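Local coordinates for clostripain-related protein (Bacteroides thetaiotaomicron, PDB 6N9J), which is a secreted cysteine protease of the clostripain (C11) family that probably cleaves peptide bonds in proteins or peptides, at residues Leu251-Gln260 against Glu365-Asp373; Asn285-Leu293 against Gly340-Arg350. All coordinates share one frame; numbering follows the deposited sequence.

Interaction 1 of 2, residues Leu251-Gln260 against Glu365-Asp373; sequences LAAATRDVLQ and EWYSAADWD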
loop_
_atom_site.group_PDB
_atom_site.type_symbol
_atom_site.label_atom_id
_atom_site.label_comp_id
_atom_site.label_asym_id
_atom_site.label_seq_id
_atom_site.Cartn_x
_atom_site.Cartn_y
_atom_site.Cartn_z
ATOM N N LEU A 251 5.927 -19.549 -0.641
ATOM C CA LEU A 251 4.588 -19.481 -0.068
ATOM C C LEU A 251 3.581 -20.100 -1.040
ATOM O O LEU A 251 2.749 -20.914 -0.649
ATOM C CB LEU A 251 4.211 -18.035 0.269
ATOM C CG LEU A 251 2.863 -17.852 0.989
ATOM C CD1 LEU A 251 2.783 -18.639 2.303
ATOM C CD2 LEU A 251 2.586 -16.388 1.223
ATOM N N ALA A 252 3.680 -19.735 -2.313
ATOM C CA ALA A 252 2.810 -20.303 -3.343
ATOM C C ALA A 252 2.979 -21.818 -3.425
ATOM O O ALA A 252 2.002 -22.544 -3.541
ATOM C CB ALA A 252 3.097 -19.659 -4.694
ATOM N N ALA A 253 4.222 -22.288 -3.358
ATOM C CA ALA A 253 4.504 -23.721 -3.374
ATOM C C ALA A 253 3.968 -24.409 -2.113
ATOM O O ALA A 253 3.465 -25.523 -2.178
ATOM C CB ALA A 253 6.002 -23.972 -3.522
ATOM N N ALA A 254 4.066 -23.744 -0.964
ATOM C CA ALA A 254 3.530 -24.313 0.271
ATOM C C ALA A 254 2.006 -24.346 0.211
ATOM O O ALA A 254 1.385 -25.243 0.763
ATOM C CB ALA A 254 4.000 -23.525 1.484
ATOM N N THR A 255 1.412 -23.368 -0.471
ATOM C CA THR A 255 -0.041 -23.313 -0.634
ATOM C C THR A 255 -0.563 -24.484 -1.458
ATOM O O THR A 255 -1.565 -25.100 -1.110
ATOM C CB THR A 255 -0.480 -21.992 -1.299
ATOM O OG1 THR A 255 -0.142 -20.896 -0.445
ATOM C CG2 THR A 255 -1.992 -21.985 -1.565
ATOM N N ARG A 256 0.127 -24.786 -2.550
ATOM C CA ARG A 256 -0.279 -25.855 -3.445
ATOM C C ARG A 256 -0.335 -27.174 -2.691
ATOM O O ARG A 256 -1.285 -27.933 -2.833
ATOM C CB ARG A 256 0.675 -25.953 -4.633
ATOM C CG ARG A 256 0.723 -24.675 -5.463
ATOM C CD ARG A 256 1.650 -24.779 -6.671
ATOM N NE ARG A 256 2.578 -25.898 -6.560
ATOM C CZ ARG A 256 3.871 -25.827 -6.853
ATOM N NH1 ARG A 256 4.395 -24.684 -7.280
ATOM N NH2 ARG A 256 4.640 -26.903 -6.717
ATOM N N ASP A 257 0.670 -27.417 -1.859
ATOM C CA ASP A 257 0.744 -28.647 -1.084
ATOM C C ASP A 257 -0.420 -28.782 -0.111
ATOM O O ASP A 257 -0.923 -29.887 0.116
ATOM C CB ASP A 257 2.068 -28.713 -0.325
ATOM C CG ASP A 257 3.261 -28.797 -1.251
ATOM O OD1 ASP A 257 3.059 -28.871 -2.484
ATOM O OD2 ASP A 257 4.400 -28.781 -0.740
ATOM N N VAL A 258 -0.843 -27.662 0.468
ATOM C CA VAL A 258 -1.966 -27.679 1.394
ATOM C C VAL A 258 -3.245 -28.051 0.643
ATOM O O VAL A 258 -4.011 -28.903 1.092
ATOM C CB VAL A 258 -2.130 -26.322 2.114
ATOM C CG1 VAL A 258 -3.504 -26.194 2.737
ATOM C CG2 VAL A 258 -1.061 -26.167 3.179
ATOM N N LEU A 259 -3.446 -27.433 -0.515
ATOM C CA LEU A 259 -4.612 -27.694 -1.347
ATOM C C LEU A 259 -4.704 -29.143 -1.808
ATOM O O LEU A 259 -5.795 -29.617 -2.109
ATOM C CB LEU A 259 -4.619 -26.772 -2.570
ATOM C CG LEU A 259 -4.818 -25.286 -2.277
ATOM C CD1 LEU A 259 -4.928 -24.479 -3.568
ATOM C CD2 LEU A 259 -6.034 -25.073 -1.408
ATOM N N GLN A 260 -3.582 -29.859 -1.852
ATOM C CA GLN A 260 -3.610 -31.266 -2.273
ATOM C C GLN A 260 -4.299 -32.172 -1.256
ATOM O O GLN A 260 -4.421 -33.374 -1.478
ATOM C CB GLN A 260 -2.197 -31.798 -2.531
ATOM C CG GLN A 260 -1.262 -30.861 -3.292
ATOM C CD GLN A 260 -1.728 -30.520 -4.705
ATOM O OE1 GLN A 260 -2.804 -29.951 -4.910
ATOM N NE2 GLN A 260 -0.905 -30.862 -5.688
ATOM N N GLU A 365 -2.166 -13.672 -11.303
ATOM C CA GLU A 365 -1.169 -14.737 -11.394
ATOM C C GLU A 365 -1.215 -15.669 -10.196
ATOM O O GLU A 365 -0.883 -16.853 -10.308
ATOM C CB GLU A 365 0.241 -14.146 -11.531
ATOM N N TRP A 366 -1.644 -15.135 -9.056
ATOM C CA TRP A 366 -1.677 -15.894 -7.809
ATOM C C TRP A 366 -2.585 -17.121 -7.915
ATOM O O TRP A 366 -2.317 -18.160 -7.311
ATOM C CB TRP A 366 -2.126 -14.994 -6.653
ATOM C CG TRP A 366 -2.270 -15.728 -5.352
ATOM C CD1 TRP A 366 -3.436 -16.053 -4.721
ATOM C CD2 TRP A 366 -1.210 -16.240 -4.524
ATOM N NE1 TRP A 366 -3.171 -16.728 -3.553
ATOM C CE2 TRP A 366 -1.813 -16.856 -3.408
ATOM C CE3 TRP A 366 0.185 -16.230 -4.616
ATOM C CZ2 TRP A 366 -1.068 -17.463 -2.390
ATOM C CZ3 TRP A 366 0.928 -16.830 -3.602
ATOM C CH2 TRP A 366 0.301 -17.437 -2.506
ATOM N N TYR A 367 -3.655 -16.985 -8.693
ATOM C CA TYR A 367 -4.616 -18.057 -8.939
ATOM C C TYR A 367 -3.974 -19.323 -9.507
ATOM O O TYR A 367 -4.205 -20.428 -9.017
ATOM C CB TYR A 367 -5.695 -17.536 -9.886
ATOM C CG TYR A 367 -6.731 -18.535 -10.320
ATOM C CD1 TYR A 367 -7.731 -18.954 -9.452
ATOM C CD2 TYR A 367 -6.745 -19.020 -11.621
ATOM C CE1 TYR A 367 -8.699 -19.859 -9.859
ATOM C CE2 TYR A 367 -7.709 -19.917 -12.037
ATOM C CZ TYR A 367 -8.682 -20.332 -11.151
ATOM O OH TYR A 367 -9.638 -21.221 -11.562
ATOM N N SER A 368 -3.169 -19.160 -10.546
ATOM C CA SER A 368 -2.452 -20.283 -11.129
ATOM C C SER A 368 -1.159 -20.622 -10.367
ATOM O O SER A 368 -0.736 -21.777 -10.341
ATOM C CB SER A 368 -2.140 -19.991 -12.595
ATOM O OG SER A 368 -1.473 -18.748 -12.726
ATOM N N ALA A 369 -0.536 -19.628 -9.735
ATOM C CA ALA A 369 0.730 -19.850 -9.036
ATOM C C ALA A 369 0.564 -20.711 -7.780
ATOM O O ALA A 369 1.397 -21.575 -7.489
ATOM C CB ALA A 369 1.378 -18.514 -8.673
ATOM N N ALA A 370 -0.512 -20.462 -7.041
ATOM C CA ALA A 370 -0.814 -21.198 -5.818
ATOM C C ALA A 370 -1.715 -22.400 -6.101
ATOM O O ALA A 370 -2.186 -23.069 -5.175
ATOM C CB ALA A 370 -1.462 -20.277 -4.796
ATOM N N ASP A 371 -1.942 -22.650 -7.393
ATOM C CA ASP A 371 -2.685 -23.808 -7.896
ATOM C C ASP A 371 -4.117 -23.878 -7.384
ATOM O O ASP A 371 -4.562 -24.912 -6.886
ATOM C CB ASP A 371 -1.955 -25.105 -7.549
ATOM C CG ASP A 371 -2.406 -26.270 -8.399
ATOM O OD1 ASP A 371 -2.594 -26.077 -9.619
ATOM O OD2 ASP A 371 -2.584 -27.375 -7.844
ATOM N N TRP A 372 -4.848 -22.782 -7.523
ATOM C CA TRP A 372 -6.251 -22.793 -7.149
ATOM C C TRP A 372 -7.094 -23.456 -8.238
ATOM O O TRP A 372 -7.832 -22.795 -8.961
ATOM C CB TRP A 372 -6.735 -21.373 -6.850
ATOM C CG TRP A 372 -6.203 -20.881 -5.543
ATOM C CD1 TRP A 372 -5.069 -20.149 -5.342
ATOM C CD2 TRP A 372 -6.762 -21.120 -4.245
ATOM N NE1 TRP A 372 -4.896 -19.904 -4.003
ATOM C CE2 TRP A 372 -5.919 -20.493 -3.308
ATOM C CE3 TRP A 372 -7.893 -21.802 -3.784
ATOM C CZ2 TRP A 372 -6.171 -20.524 -1.939
ATOM C CZ3 TRP A 372 -8.143 -21.828 -2.428
ATOM C CH2 TRP A 372 -7.288 -21.194 -1.521
ATOM N N ASP A 373 -6.959 -24.775 -8.351
ATOM C CA ASP A 373 -7.838 -25.576 -9.198
ATOM C C ASP A 373 -8.777 -26.415 -8.325
ATOM O O ASP A 373 -8.324 -27.166 -7.459
ATOM C CB ASP A 373 -7.032 -26.480 -10.140
ATOM C CG ASP A 373 -6.262 -27.565 -9.400
ATOM O OD1 ASP A 373 -5.556 -27.240 -8.424
ATOM O OD2 ASP A 373 -6.375 -28.748 -9.784
#

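Interaction 2 of 2, residues Asn285-Leu293 against Gly340-Arg350; sequences NNYHDLMGL and GFEGVSTYILR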
loop_
_atom_site.group_PDB
_atom_site.type_symbol
_atom_site.label_atom_id
_atom_site.label_comp_id
_atom_site.label_asym_id
_atom_site.label_seq_id
_atom_site.Cartn_x
_atom_site.Cartn_y
_atom_site.Cartn_z
ATOM N N ASN A 285 -17.312 -7.614 1.413
ATOM C CA ASN A 285 -16.684 -8.819 1.976
ATOM C C ASN A 285 -15.764 -9.474 0.945
ATOM O O ASN A 285 -15.742 -10.693 0.780
ATOM C CB ASN A 285 -17.743 -9.811 2.480
ATOM C CG ASN A 285 -18.352 -9.392 3.811
ATOM O OD1 ASN A 285 -18.890 -8.291 3.950
ATOM N ND2 ASN A 285 -18.258 -10.267 4.801
ATOM N N ASN A 286 -15.015 -8.631 0.245
ATOM C CA ASN A 286 -14.049 -9.067 -0.752
ATOM C C ASN A 286 -12.741 -9.547 -0.135
ATOM O O ASN A 286 -11.991 -10.287 -0.781
ATOM C CB ASN A 286 -13.748 -7.926 -1.728
ATOM C CG ASN A 286 -14.869 -7.695 -2.724
ATOM O OD1 ASN A 286 -15.588 -8.616 -3.068
ATOM N ND2 ASN A 286 -15.003 -6.463 -3.205
ATOM N N TYR A 287 -12.480 -9.134 1.109
ATOM C CA TYR A 287 -11.172 -9.331 1.742
ATOM C C TYR A 287 -11.197 -10.135 3.040
ATOM O O TYR A 287 -11.789 -9.710 4.027
ATOM C CB TYR A 287 -10.522 -7.972 2.035
ATOM C CG TYR A 287 -10.326 -7.107 0.824
ATOM C CD1 TYR A 287 -9.215 -7.270 0.013
ATOM C CD2 TYR A 287 -11.255 -6.136 0.483
ATOM C CE1 TYR A 287 -9.030 -6.481 -1.100
ATOM C CE2 TYR A 287 -11.081 -5.349 -0.627
ATOM C CZ TYR A 287 -9.962 -5.523 -1.412
ATOM O OH TYR A 287 -9.766 -4.736 -2.519
ATOM N N HIS A 288 -10.506 -11.272 3.044
ATOM C CA HIS A 288 -10.400 -12.119 4.228
ATOM C C HIS A 288 -8.951 -12.400 4.589
ATOM O O HIS A 288 -8.080 -12.374 3.727
ATOM C CB HIS A 288 -11.140 -13.445 4.006
ATOM C CG HIS A 288 -12.623 -13.287 3.914
ATOM N ND1 HIS A 288 -13.278 -13.081 2.720
ATOM C CD2 HIS A 288 -13.573 -13.267 4.875
ATOM C CE1 HIS A 288 -14.573 -12.955 2.947
ATOM N NE2 HIS A 288 -14.780 -13.069 4.249
ATOM N N ASP A 289 -8.700 -12.700 5.859
ATOM C CA ASP A 289 -7.345 -13.006 6.281
ATOM C C ASP A 289 -6.847 -14.325 5.676
ATOM O O ASP A 289 -7.454 -15.391 5.860
ATOM C CB ASP A 289 -7.254 -13.046 7.804
ATOM C CG ASP A 289 -5.823 -13.193 8.293
ATOM O OD1 ASP A 289 -5.052 -12.187 8.280
ATOM O OD2 ASP A 289 -5.476 -14.320 8.692
ATOM N N LEU A 290 -5.721 -14.237 4.966
ATOM C CA LEU A 290 -5.143 -15.380 4.263
ATOM C C LEU A 290 -4.818 -16.563 5.181
ATOM O O LEU A 290 -5.095 -17.711 4.827
ATOM C CB LEU A 290 -3.881 -14.953 3.506
ATOM C CG LEU A 290 -3.129 -16.075 2.785
ATOM C CD1 LEU A 290 -3.960 -16.639 1.643
ATOM C CD2 LEU A 290 -1.799 -15.587 2.277
ATOM N N MET A 291 -4.233 -16.296 6.350
ATOM C CA MET A 291 -3.938 -17.387 7.286
ATOM C C MET A 291 -5.231 -18.012 7.798
ATOM O O MET A 291 -5.311 -19.227 7.982
ATOM C CB MET A 291 -3.082 -16.907 8.468
ATOM C CG MET A 291 -2.790 -18.024 9.509
ATOM S SD MET A 291 -1.852 -19.437 8.873
ATOM C CE MET A 291 -0.178 -18.819 8.985
ATOM N N GLY A 292 -6.236 -17.165 8.028
ATOM C CA GLY A 292 -7.536 -17.607 8.500
ATOM C C GLY A 292 -8.176 -18.517 7.480
ATOM O O GLY A 292 -8.774 -19.534 7.830
ATOM N N LEU A 293 -8.009 -18.183 6.208
ATOM C CA LEU A 293 -8.500 -19.056 5.143
ATOM C C LEU A 293 -7.823 -20.435 5.157
ATOM O O LEU A 293 -8.497 -21.460 5.064
ATOM C CB LEU A 293 -8.305 -18.405 3.773
ATOM C CG LEU A 293 -8.710 -19.260 2.565
ATOM C CD1 LEU A 293 -10.156 -19.676 2.668
ATOM C CD2 LEU A 293 -8.466 -18.542 1.246
ATOM N N GLY A 340 -7.827 -11.910 15.003
ATOM C CA GLY A 340 -7.509 -12.873 13.962
ATOM C C GLY A 340 -6.522 -12.357 12.925
ATOM O O GLY A 340 -6.137 -13.075 12.005
ATOM N N PHE A 341 -6.105 -11.105 13.078
ATOM C CA PHE A 341 -5.267 -10.418 12.099
ATOM C C PHE A 341 -3.902 -11.068 11.906
ATOM O O PHE A 341 -3.125 -11.204 12.852
ATOM C CB PHE A 341 -5.109 -8.960 12.539
ATOM C CG PHE A 341 -4.062 -8.183 11.797
ATOM C CD1 PHE A 341 -4.339 -7.613 10.565
ATOM C CD2 PHE A 341 -2.812 -7.966 12.365
ATOM C CE1 PHE A 341 -3.383 -6.871 9.899
ATOM C CE2 PHE A 341 -1.851 -7.220 11.704
ATOM C CZ PHE A 341 -2.134 -6.675 10.469
ATOM N N GLU A 342 -3.593 -11.461 10.677
ATOM C CA GLU A 342 -2.273 -12.000 10.427
ATOM C C GLU A 342 -1.531 -11.187 9.378
ATOM O O GLU A 342 -0.407 -11.528 8.997
ATOM C CB GLU A 342 -2.360 -13.470 10.021
ATOM C CG GLU A 342 -2.891 -14.397 11.135
ATOM C CD GLU A 342 -1.982 -14.463 12.367
ATOM O OE1 GLU A 342 -2.460 -14.941 13.419
ATOM O OE2 GLU A 342 -0.792 -14.054 12.295
ATOM N N GLY A 343 -2.153 -10.100 8.930
ATOM C CA GLY A 343 -1.436 -9.093 8.176
ATOM C C GLY A 343 -1.600 -9.095 6.670
ATOM O O GLY A 343 -1.100 -8.189 6.006
ATOM N N VAL A 344 -2.274 -10.105 6.121
ATOM C CA VAL A 344 -2.420 -10.211 4.666
ATOM C C VAL A 344 -3.835 -10.649 4.275
ATOM O O VAL A 344 -4.434 -11.498 4.937
ATOM C CB VAL A 344 -1.388 -11.202 4.063
ATOM C CG1 VAL A 344 -1.488 -11.230 2.536
ATOM C CG2 VAL A 344 0.014 -10.813 4.472
ATOM N N SER A 345 -4.380 -10.060 3.215
ATOM C CA SER A 345 -5.722 -10.448 2.766
ATOM C C SER A 345 -5.661 -11.318 1.521
ATOM O O SER A 345 -4.620 -11.431 0.872
ATOM C CB SER A 345 -6.594 -9.223 2.480
ATOM O OG SER A 345 -6.344 -8.726 1.175
ATOM N N THR A 346 -6.797 -11.919 1.197
ATOM C CA THR A 346 -6.937 -12.765 0.031
ATOM C C THR A 346 -8.398 -12.763 -0.409
ATOM O O THR A 346 -9.299 -12.449 0.380
ATOM C CB THR A 346 -6.489 -14.221 0.320
ATOM O OG1 THR A 346 -6.531 -15.000 -0.883
ATOM C CG2 THR A 346 -7.406 -14.866 1.348
ATOM N N TYR A 347 -8.628 -13.115 -1.669
ATOM C CA TYR A 347 -9.975 -13.346 -2.149
ATOM C C TYR A 347 -10.354 -14.824 -1.972
ATOM O O TYR A 347 -9.566 -15.725 -2.286
ATOM C CB TYR A 347 -10.094 -12.932 -3.609
ATOM C CG TYR A 347 -11.485 -13.066 -4.158
ATOM C CD1 TYR A 347 -12.525 -12.294 -3.653
ATOM C CD2 TYR A 347 -11.763 -13.950 -5.186
ATOM C CE1 TYR A 347 -13.805 -12.408 -4.147
ATOM C CE2 TYR A 347 -13.048 -14.074 -5.693
ATOM C CZ TYR A 347 -14.063 -13.299 -5.170
ATOM O OH TYR A 347 -15.343 -13.417 -5.667
ATOM N N ILE A 348 -11.551 -15.067 -1.454
ATOM C CA ILE A 348 -12.063 -16.433 -1.350
ATOM C C ILE A 348 -13.024 -16.711 -2.498
ATOM O O ILE A 348 -14.138 -16.182 -2.513
ATOM C CB ILE A 348 -12.772 -16.662 -0.012
ATOM C CG1 ILE A 348 -11.773 -16.553 1.147
ATOM C CG2 ILE A 348 -13.494 -17.998 -0.013
ATOM C CD1 ILE A 348 -12.423 -16.585 2.523
ATOM N N LEU A 349 -12.590 -17.513 -3.469
ATOM C CA LEU A 349 -13.430 -17.836 -4.624
ATOM C C LEU A 349 -14.768 -18.395 -4.171
ATOM O O LEU A 349 -14.825 -19.342 -3.393
ATOM C CB LEU A 349 -12.732 -18.833 -5.550
ATOM C CG LEU A 349 -11.519 -18.275 -6.303
ATOM C CD1 LEU A 349 -10.669 -19.401 -6.875
ATOM C CD2 LEU A 349 -11.966 -17.323 -7.405
ATOM N N ARG A 350 -15.845 -17.792 -4.651
ATOM C CA ARG A 350 -17.170 -18.210 -4.243
ATOM C C ARG A 350 -17.909 -18.919 -5.372
ATOM O O ARG A 350 -19.058 -19.329 -5.200
ATOM C CB ARG A 350 -17.967 -17.006 -3.754
ATOM C CG ARG A 350 -17.377 -16.340 -2.515
ATOM C CD ARG A 350 -17.896 -14.925 -2.416
ATOM N NE ARG A 350 -17.687 -14.307 -1.110
ATOM C CZ ARG A 350 -16.546 -13.747 -0.723
ATOM N NH1 ARG A 350 -15.491 -13.763 -1.525
ATOM N NH2 ARG A 350 -16.456 -13.190 0.476
HETATM O O HOH W 1 -12.657 -13.255 0.037
HETATM O O HOH W 2 -6.737 -15.391 10.894
#

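Interaction 1 of 2, residues Leu251-Gln260 against Glu365-Asp373
A252, T255 and L259, set along one side of helix 248-259, pack against a Schellman motif that ends helix 365-369, the axes of the two short segments inclined at 56°. D371 is its C-prime residue, with positive phi, a backbone shape that aspartate tolerates better than a beta-branched residue. The turn folds back through W372 N to Y367 O and brings W372 beside helix 248-259, which W366 reaches from its own helix. Alanines suit the closest approach, where the CA atoms of A252 and A370 are 4.5 Å apart. The methyl of A252 meets the six-membered part of the W366 indole obliquely, CB to CZ3 at 3.7 Å, while A370 CB lies over one face of the same ring near its rim. T255 works in two directions: its hydroxyl turns back to L251 O with OG1 at 2.9 Å, and its methyl, CG2 anti to the backbone N, reaches A370 CB at 3.7 Å. A serine here would lack this methyl and would probably open a gap beside A370 CB. R256 contributes its aliphatic length rather than its charge: it crosses D371 at about a right angle, CG lying 3.4 Å from D371 CB, and bends at chi3. Its guanidinium stands nearly perpendicular to the D371 carboxylate, with NE and OD2 5.5 Å apart, so any attraction is probably long-range. L259, branched at its tip, lays both methyls over the same face of the W372 indole. Its CD1 sits 4.0 Å from the six-membered ring centroid, 15° off the normal, while CD2 reaches W372 CZ3 at 4.0 Å.

Interaction 2 of 2, residues Asn285-Leu293 against Gly340-Arg350
An antiparallel two-stranded bridge joins H288-D289 to S345-T346, a small sheet separate from the large mixed sheet, with strand 288-289 leading straight into helix 290-297. H288 and T346 form the hydrogen-bonded pair: H288 N meets T346 O at 3.2 Å in the carbonyl plane, and T346 N returns to H288 O at 2.9 Å. L290 N to V344 O, 3.0 Å, extends the ladder past the non-hydrogen-bonded pair D289 and S345. D289 is the N-cap, a place aspartate suits because its short carboxylate can accept from exposed helix N-H groups. With CG anti to the backbone N (chi1 -173°), OD2 takes G292 N at 3.0 Å, on the anti side. OD1 receives E342 N from above the carboxylate plane, 43° out of it, and also Y279 OH, so the buried carboxylate has several donors, which probably favours its charged form. Water 2 links OD2 to G340 O. On the face shared by H288 and T346, I348 crosses the imidazole at about a right angle, CD1 3.9 Å from the ring centroid. Water 1 lies in the imidazole plane at ND1, 2.8 Å away, and also takes I348 N and R350 NH1 while donating to N286 O. The methyls of L290 and L293 close over T346, L290 CD1 standing 3.7 Å from T346 CB, whereas the T346 hydroxyl turns to E167. Around this bridge, L290 and M291 lie against helix 301-314, V344 and F341 touch strand 315-327, and Y347 reaches helix 355-363 through its hydroxyl and E357.

How the interactions relate
Interaction 2 is nested inside the chain loop closed by interaction 1, and their centres lie 15 Å apart on the same side of the chain's centre. They meet directly at two places: W372 CH2 is 4.0 Å from L293 CD2, and Y367 CE1 is 3.6 Å from L349 CD1. Two outside elements are shared. Y307 of helix 301-314 touches L251 and T255 as well as L290, and E167 lies against W366 while accepting from T346 OG1 and Y347 N. Interaction 1 packs the C-terminal end on helix 248-259. Interaction 2 comes near the probable catalytic region: Y287 OH bonds D114 and the S345 backbone bonds Q164 and V166, just after the family's His-Gly and Asp-Ala-Cys sequences.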